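Local coordinates for protein monovalent Na+/H+ antiporter subunit D (Dietzia sp. DQ12-45-1b, PDB 7D3U) that forms, as subunit D, part of the membrane-embedded Mrp complex, a multisubunit bacterial sodium pump that exchanges Na+ for protons, at the interface of chains A and B and the interface of chains A and C. Sequence-based numbering; all coordinates share one arbitrary frame. Chains: chain A, Monovalent Na+/H+ antiporter subunit D; chain B, Monovalent Na+/H+ antiporter subunit C; chain C, Monovalent Na+/H+ antiporter subunit A.

Contact 1: the interface of chains A and B. Residues chain A 157-158, 161, 232, 236; chain B 104-105, 107-108.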
loop_
_atom_site.group_PDB
_atom_site.type_symbol
_atom_site.label_atom_id
_atom_site.label_comp_id
_atom_site.label_asym_id
_atom_site.label_seq_id
_atom_site.Cartn_x
_atom_site.Cartn_y
_atom_site.Cartn_z
ATOM N N VAL A 157 -15.410 -9.196 9.694
ATOM C CA VAL A 157 -14.361 -9.071 10.697
ATOM C C VAL A 157 -12.996 -9.020 10.031
ATOM O O VAL A 157 -12.093 -8.314 10.493
ATOM C CB VAL A 157 -14.458 -10.228 11.706
ATOM C CG1 VAL A 157 -13.358 -10.124 12.746
ATOM C CG2 VAL A 157 -15.824 -10.236 12.365
ATOM N N VAL A 158 -12.824 -9.751 8.929
ATOM C CA VAL A 158 -11.558 -9.725 8.208
ATOM C C VAL A 158 -11.353 -8.373 7.540
ATOM O O VAL A 158 -10.258 -7.798 7.588
ATOM C CB VAL A 158 -11.509 -10.872 7.186
ATOM C CG1 VAL A 158 -10.204 -10.846 6.425
ATOM C CG2 VAL A 158 -11.698 -12.199 7.882
ATOM N N ALA A 161 -10.350 -6.008 10.287
ATOM C CA ALA A 161 -9.010 -6.249 10.807
ATOM C C ALA A 161 -7.954 -5.757 9.829
ATOM O O ALA A 161 -6.933 -5.186 10.237
ATOM C CB ALA A 161 -8.818 -7.733 11.107
ATOM N N ARG A 232 -1.185 -8.022 3.602
ATOM C CA ARG A 232 -2.278 -8.478 4.447
ATOM C C ARG A 232 -3.377 -7.437 4.606
ATOM O O ARG A 232 -4.200 -7.558 5.518
ATOM C CB ARG A 232 -1.744 -8.884 5.821
ATOM C CG ARG A 232 -0.645 -9.925 5.776
ATOM C CD ARG A 232 -1.165 -11.250 5.259
ATOM N NE ARG A 232 -2.241 -11.770 6.094
ATOM C CZ ARG A 232 -2.918 -12.881 5.830
ATOM N NH1 ARG A 232 -3.882 -13.281 6.645
ATOM N NH2 ARG A 232 -2.629 -13.595 4.751
ATOM N N LYS A 236 -7.787 -8.118 1.481
ATOM C CA LYS A 236 -9.048 -8.051 2.216
ATOM C C LYS A 236 -9.755 -6.716 2.010
ATOM O O LYS A 236 -10.120 -6.027 2.960
ATOM C CB LYS A 236 -8.791 -8.317 3.692
ATOM C CG LYS A 236 -7.851 -9.478 3.930
ATOM C CD LYS A 236 -7.157 -9.374 5.267
ATOM C CE LYS A 236 -5.922 -10.247 5.289
ATOM N NZ LYS A 236 -6.104 -11.461 4.450
ATOM N N LEU B 104 -5.928 -14.622 9.102
ATOM C CA LEU B 104 -7.357 -14.361 9.025
ATOM C C LEU B 104 -7.901 -14.453 7.607
ATOM O O LEU B 104 -9.074 -14.139 7.384
ATOM C CB LEU B 104 -7.669 -12.983 9.613
ATOM C CG LEU B 104 -8.974 -12.847 10.396
ATOM C CD1 LEU B 104 -9.069 -13.929 11.453
ATOM C CD2 LEU B 104 -9.080 -11.470 11.025
ATOM N N ASP B 105 -7.083 -14.872 6.646
ATOM C CA ASP B 105 -7.542 -14.991 5.266
ATOM C C ASP B 105 -8.525 -16.145 5.037
ATOM O O ASP B 105 -9.328 -16.055 4.101
ATOM C CB ASP B 105 -6.337 -15.060 4.308
ATOM C CG ASP B 105 -5.623 -16.414 4.292
ATOM O OD1 ASP B 105 -6.265 -17.473 4.157
ATOM O OD2 ASP B 105 -4.380 -16.411 4.403
ATOM N N LEU B 107 -11.171 -16.778 6.606
ATOM C CA LEU B 107 -12.512 -16.289 6.890
ATOM C C LEU B 107 -13.026 -15.293 5.857
ATOM O O LEU B 107 -14.154 -14.814 5.998
ATOM C CB LEU B 107 -12.554 -15.653 8.281
ATOM C CG LEU B 107 -12.068 -16.536 9.430
ATOM C CD1 LEU B 107 -12.269 -15.844 10.769
ATOM C CD2 LEU B 107 -12.776 -17.881 9.406
ATOM N N ASP B 108 -12.241 -14.969 4.827
ATOM C CA ASP B 108 -12.716 -14.093 3.766
ATOM C C ASP B 108 -12.818 -14.781 2.415
ATOM O O ASP B 108 -13.338 -14.177 1.472
ATOM C CB ASP B 108 -11.811 -12.859 3.632
ATOM C CG ASP B 108 -10.405 -13.206 3.186
ATOM O OD1 ASP B 108 -10.168 -14.374 2.816
ATOM O OD2 ASP B 108 -9.531 -12.315 3.224
#
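A:Val158, at the start of helix 157-187 of subunit D, is the apolar centre of a junction that is likely to hold the tail of subunit C, beyond its last long helix, on subunit D. Its two methyls divide the work. CG2, anti to the carbonyl carbon, sits 3.6 Å from CB of B:Leu107, whose side chain crosses at about a right angle, and also touches CG of B:Leu104. CG1, anti to the backbone N (chi1 180°), turns to B:Asp108, packing 3.8 Å from its CB. One turn along the helix, the methyl CB of A:Ala161 meets CD2 of B:Leu104 at 3.7 Å.

Outward, two basic side chains from the loop after helix 228-231 face two acids, B:Asp105 opening the short 3-10 turn 105-107 and B:Asp108 just after it. A:Lys236 runs nearly straight until chi4 bends its ammonium NZ to 3.7 Å from the carboxylate OD2 of B:Asp108, a loose salt bridge; its methylene CG passes the same oxygen at 3.4 Å. A:Arg232 is folded at chi2 and chi3, and its guanidinium presents NH2 in plane to OD2 of B:Asp105 at 3.3 Å, a salt bridge with a weak hydrogen bond that is nearly straight (172° at H). The guanidinium and carboxylate planes are turned 60° apart. The two acids would probably offset the repulsion between the cations, for NZ of A:Lys236 stands 3.6 Å above the guanidinium plane of A:Arg232, toward its rim.

Contact 2: the interface of chains A and C. Residues chain A 22, 107-108, 112, 145; chain C 754-755, 757-758, 851.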
loop_
_atom_site.group_PDB
_atom_site.type_symbol
_atom_site.label_atom_id
_atom_site.label_comp_id
_atom_site.label_asym_id
_atom_site.label_seq_id
_atom_site.Cartn_x
_atom_site.Cartn_y
_atom_site.Cartn_z
ATOM N N VAL A 22 -21.408 15.308 -1.270
ATOM C CA VAL A 22 -21.829 14.887 0.061
ATOM C C VAL A 22 -23.203 15.459 0.386
ATOM O O VAL A 22 -24.032 14.792 1.011
ATOM C CB VAL A 22 -20.780 15.299 1.107
ATOM C CG1 VAL A 22 -21.227 14.903 2.494
ATOM C CG2 VAL A 22 -19.445 14.669 0.793
ATOM N N ARG A 107 -23.316 4.785 -0.360
ATOM C CA ARG A 107 -23.228 6.168 0.073
ATOM C C ARG A 107 -21.781 6.636 0.100
ATOM O O ARG A 107 -20.875 5.890 0.482
ATOM C CB ARG A 107 -23.858 6.331 1.453
ATOM C CG ARG A 107 -25.368 6.437 1.425
ATOM C CD ARG A 107 -25.810 7.802 0.942
ATOM N NE ARG A 107 -25.831 8.776 2.027
ATOM C CZ ARG A 107 -26.931 9.153 2.669
ATOM N NH1 ARG A 107 -28.105 8.639 2.332
ATOM N NH2 ARG A 107 -26.857 10.046 3.646
ATOM N N PHE A 108 -21.571 7.881 -0.327
ATOM C CA PHE A 108 -20.293 8.578 -0.182
ATOM C C PHE A 108 -19.163 7.904 -0.955
ATOM O O PHE A 108 -17.994 8.053 -0.602
ATOM C CB PHE A 108 -19.903 8.719 1.291
ATOM C CG PHE A 108 -20.997 9.259 2.161
ATOM C CD1 PHE A 108 -21.838 10.257 1.705
ATOM C CD2 PHE A 108 -21.189 8.762 3.435
ATOM C CE1 PHE A 108 -22.843 10.749 2.507
ATOM C CE2 PHE A 108 -22.191 9.251 4.238
ATOM C CZ PHE A 108 -23.021 10.244 3.773
ATOM N N LEU A 112 -15.790 10.293 -1.785
ATOM C CA LEU A 112 -14.524 9.816 -1.239
ATOM C C LEU A 112 -13.482 9.627 -2.334
ATOM O O LEU A 112 -12.296 9.895 -2.117
ATOM C CB LEU A 112 -14.740 8.517 -0.466
ATOM C CG LEU A 112 -15.372 8.674 0.916
ATOM C CD1 LEU A 112 -15.492 7.328 1.601
ATOM C CD2 LEU A 112 -14.574 9.641 1.767
ATOM N N GLY A 145 -12.274 5.238 4.482
ATOM C CA GLY A 145 -13.698 5.109 4.239
ATOM C C GLY A 145 -14.014 4.201 3.071
ATOM O O GLY A 145 -15.021 3.489 3.090
ATOM N N LEU C 754 -17.527 11.248 7.718
ATOM C CA LEU C 754 -18.199 10.412 6.726
ATOM C C LEU C 754 -17.787 8.950 6.865
ATOM O O LEU C 754 -18.603 8.043 6.670
ATOM C CB LEU C 754 -17.896 10.913 5.316
ATOM C CG LEU C 754 -18.268 12.359 5.001
ATOM C CD1 LEU C 754 -18.042 12.649 3.530
ATOM C CD2 LEU C 754 -19.707 12.635 5.390
ATOM N N ALA C 755 -16.527 8.705 7.215
ATOM C CA ALA C 755 -16.038 7.341 7.339
ATOM C C ALA C 755 -16.570 6.670 8.594
ATOM O O ALA C 755 -16.823 5.466 8.584
ATOM C CB ALA C 755 -14.512 7.332 7.330
ATOM N N ILE C 757 -19.542 7.354 9.727
ATOM C CA ILE C 757 -20.897 7.032 9.281
ATOM C C ILE C 757 -20.899 5.737 8.475
ATOM O O ILE C 757 -21.707 4.833 8.716
ATOM C CB ILE C 757 -21.489 8.198 8.470
ATOM C CG1 ILE C 757 -21.672 9.427 9.356
ATOM C CG2 ILE C 757 -22.811 7.793 7.852
ATOM C CD1 ILE C 757 -22.467 10.527 8.701
ATOM N N LEU C 758 -19.985 5.630 7.509
ATOM C CA LEU C 758 -19.928 4.440 6.666
ATOM C C LEU C 758 -19.595 3.194 7.475
ATOM O O LEU C 758 -20.155 2.121 7.235
ATOM C CB LEU C 758 -18.906 4.637 5.550
ATOM C CG LEU C 758 -19.306 5.595 4.432
ATOM C CD1 LEU C 758 -18.251 5.596 3.345
ATOM C CD2 LEU C 758 -20.657 5.210 3.868
ATOM N N VAL C 851 -24.349 15.187 8.134
ATOM C CA VAL C 851 -23.666 14.963 6.865
ATOM C C VAL C 851 -23.811 16.182 5.963
ATOM O O VAL C 851 -22.852 16.606 5.306
ATOM C CB VAL C 851 -24.183 13.678 6.196
ATOM C CG1 VAL C 851 -25.688 13.734 5.998
ATOM C CG2 VAL C 851 -23.490 13.469 4.874
#
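The ring of A:Phe108 has CB of its neighbour A:Arg107 over one face, 4.1 Å above the plane and offset to the rim, while subunit A meets it at the edge. CG2 of C:Ile757 and CG of C:Leu758 lie there in the ring plane. The guanidinium of A:Arg107 has CZ of that ring at its edge, in its plane. This is an apolar contact within the Mrp antiporter complex, in which a loop and helices of subunit D, a CPA3 family member, meet helices 739-762 and 850-866 of subunit A.

A:Phe108 sits just ahead of helix 109-125; with CG anti to the carbonyl carbon and beside the backbone N (chi1 -49°), the ring stands toward chain C. On the C:Leu758 side, CD2 of the ring is 3.6 Å from the leucine CD2, the side chains crossing obliquely. At the far end, CZ comes up to the methyl CG2 of C:Val851, which also meets CG1 of A:Val22 at 3.6 Å. The other methyl of A:Val22, CG2, approaches CD1 of C:Leu754 tip to tip at 3.7 Å.

C:Leu758 is forked: its CD1 meets CD1 of A:Leu112 tip to tip at 3.7 Å, while CD2 lies beside the backbone O of A:Arg107. Where A:Gly145 has no side chain, the methyl CB of C:Ala755 reaches its CA at 3.9 Å.

Contact 3: the interface of chains A and C. Residues chain A 183, 187, 204-205, 208-209; chain C 584, 587-588, 699, 703.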
loop_
_atom_site.group_PDB
_atom_site.type_symbol
_atom_site.label_atom_id
_atom_site.label_comp_id
_atom_site.label_asym_id
_atom_site.label_seq_id
_atom_site.Cartn_x
_atom_site.Cartn_y
_atom_site.Cartn_z
ATOM N N LEU A 183 12.267 17.287 12.604
ATOM C CA LEU A 183 13.713 17.323 12.796
ATOM C C LEU A 183 14.411 18.074 11.668
ATOM O O LEU A 183 15.412 18.759 11.909
ATOM C CB LEU A 183 14.264 15.906 12.923
ATOM C CG LEU A 183 13.792 15.125 14.150
ATOM C CD1 LEU A 183 14.476 13.776 14.222
ATOM C CD2 LEU A 183 14.044 15.921 15.415
ATOM N N VAL A 187 16.884 21.237 12.464
ATOM C CA VAL A 187 18.292 21.396 12.114
ATOM C C VAL A 187 18.473 22.456 11.035
ATOM O O VAL A 187 19.342 23.328 11.146
ATOM C CB VAL A 187 18.903 20.039 11.711
ATOM C CG1 VAL A 187 18.783 19.067 12.848
ATOM C CG2 VAL A 187 18.182 19.463 10.521
ATOM N N THR A 204 25.479 15.550 8.366
ATOM C CA THR A 204 24.723 14.329 8.607
ATOM C C THR A 204 23.560 14.541 9.563
ATOM O O THR A 204 22.667 13.689 9.633
ATOM C CB THR A 204 25.648 13.243 9.150
ATOM O OG1 THR A 204 25.927 13.506 10.531
ATOM C CG2 THR A 204 26.952 13.232 8.375
ATOM N N ALA A 205 23.551 15.653 10.303
ATOM C CA ALA A 205 22.442 15.926 11.210
ATOM C C ALA A 205 21.127 16.029 10.452
ATOM O O ALA A 205 20.098 15.519 10.907
ATOM C CB ALA A 205 22.711 17.206 12.000
ATOM N N VAL A 208 20.166 12.421 8.801
ATOM C CA VAL A 208 19.444 11.444 9.611
ATOM C C VAL A 208 17.948 11.742 9.610
ATOM O O VAL A 208 17.118 10.830 9.512
ATOM C CB VAL A 208 20.021 11.402 11.036
ATOM C CG1 VAL A 208 19.061 10.705 11.980
ATOM C CG2 VAL A 208 21.360 10.694 11.028
ATOM N N ALA A 209 17.574 13.020 9.703
ATOM C CA ALA A 209 16.161 13.377 9.627
ATOM C C ALA A 209 15.581 13.050 8.257
ATOM O O ALA A 209 14.447 12.565 8.148
ATOM C CB ALA A 209 15.980 14.858 9.948
ATOM N N GLY C 584 22.154 6.756 13.481
ATOM C CA GLY C 584 22.182 8.172 13.801
ATOM C C GLY C 584 22.974 8.508 15.047
ATOM O O GLY C 584 23.481 9.625 15.176
ATOM N N ALA C 587 26.187 8.828 13.813
ATOM C CA ALA C 587 26.164 9.729 12.669
ATOM C C ALA C 587 26.076 11.198 13.064
ATOM O O ALA C 587 26.785 12.034 12.494
ATOM C CB ALA C 587 24.990 9.377 11.753
ATOM N N VAL C 588 25.223 11.531 14.026
ATOM C CA VAL C 588 24.893 12.918 14.329
ATOM C C VAL C 588 25.935 13.504 15.269
ATOM O O VAL C 588 26.257 12.913 16.307
ATOM C CB VAL C 588 23.487 13.027 14.939
ATOM C CG1 VAL C 588 23.151 14.476 15.230
ATOM C CG2 VAL C 588 22.464 12.429 14.004
ATOM N N ALA C 699 17.398 12.152 19.693
ATOM C CA ALA C 699 17.135 12.847 18.436
ATOM C C ALA C 699 16.610 14.252 18.688
ATOM O O ALA C 699 17.095 15.223 18.099
ATOM C CB ALA C 699 16.147 12.045 17.591
ATOM N N MET C 703 18.977 17.930 17.883
ATOM C CA MET C 703 18.566 18.440 16.581
ATOM C C MET C 703 17.660 19.666 16.629
ATOM O O MET C 703 17.215 20.118 15.568
ATOM C CB MET C 703 17.859 17.340 15.785
ATOM C CG MET C 703 18.784 16.296 15.199
ATOM S SD MET C 703 17.919 15.196 14.072
ATOM C CE MET C 703 19.181 13.967 13.777
#
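Apolar packing turns on C:Met703, just past helix 682-701 of subunit A, whose side chain, extended beyond CG, enters between helices 157-187 and 204-221 of subunit D. Its thioether SD lies 3.7 Å from CD1 of A:Leu183, the two chains crossing at about a right angle. Nearer the methionine backbone, CB has CG1 of A:Val187 alongside at 3.5 Å, both side chains pointing the same way. The terminal methyl CE reaches CG1 of A:Val208 at 3.7 Å, close to the backbone O of A:Ala205. The second methyl of A:Val208, CG2, turns from the methionine to CG2 of C:Val588 at 3.6 Å and CA of C:Gly584. An alanine in place of A:Leu183 would remove CG and both branch methyls, and would probably leave the sulfur of C:Met703 less firmly held.

Polar bonding comes from A:Thr204, the first residue of helix 204-221. With chi1 at 76° its hydroxyl OG1 stands between backbone N and carbonyl carbon, and donates a hydrogen bond to the backbone O of C:Ala587 at 2.6 Å. The hydroxyl approaches from above the carbonyl plane, 56° out of it.

Together, the inserted methionine and the bonded helix end are likely to fasten subunit D to subunit A within the Mrp complex.

Contact 1 lies about 22 Å from contact 2, and contact 3 about 40 Å from contact 1 and 41 Å from contact 2, all between centres of C-alpha atoms. Contacts 1 and 3 share helix 157-187 of subunit D: its first turns meet subunit C and its last turns subunit A, so this one helix links both partners. Contacts 2 and 3 share chain C but use different helices on both sides, and only contact 2 is wholly apolar. Subunit D is likely to be held at several separated places, joined to both subunits C and A.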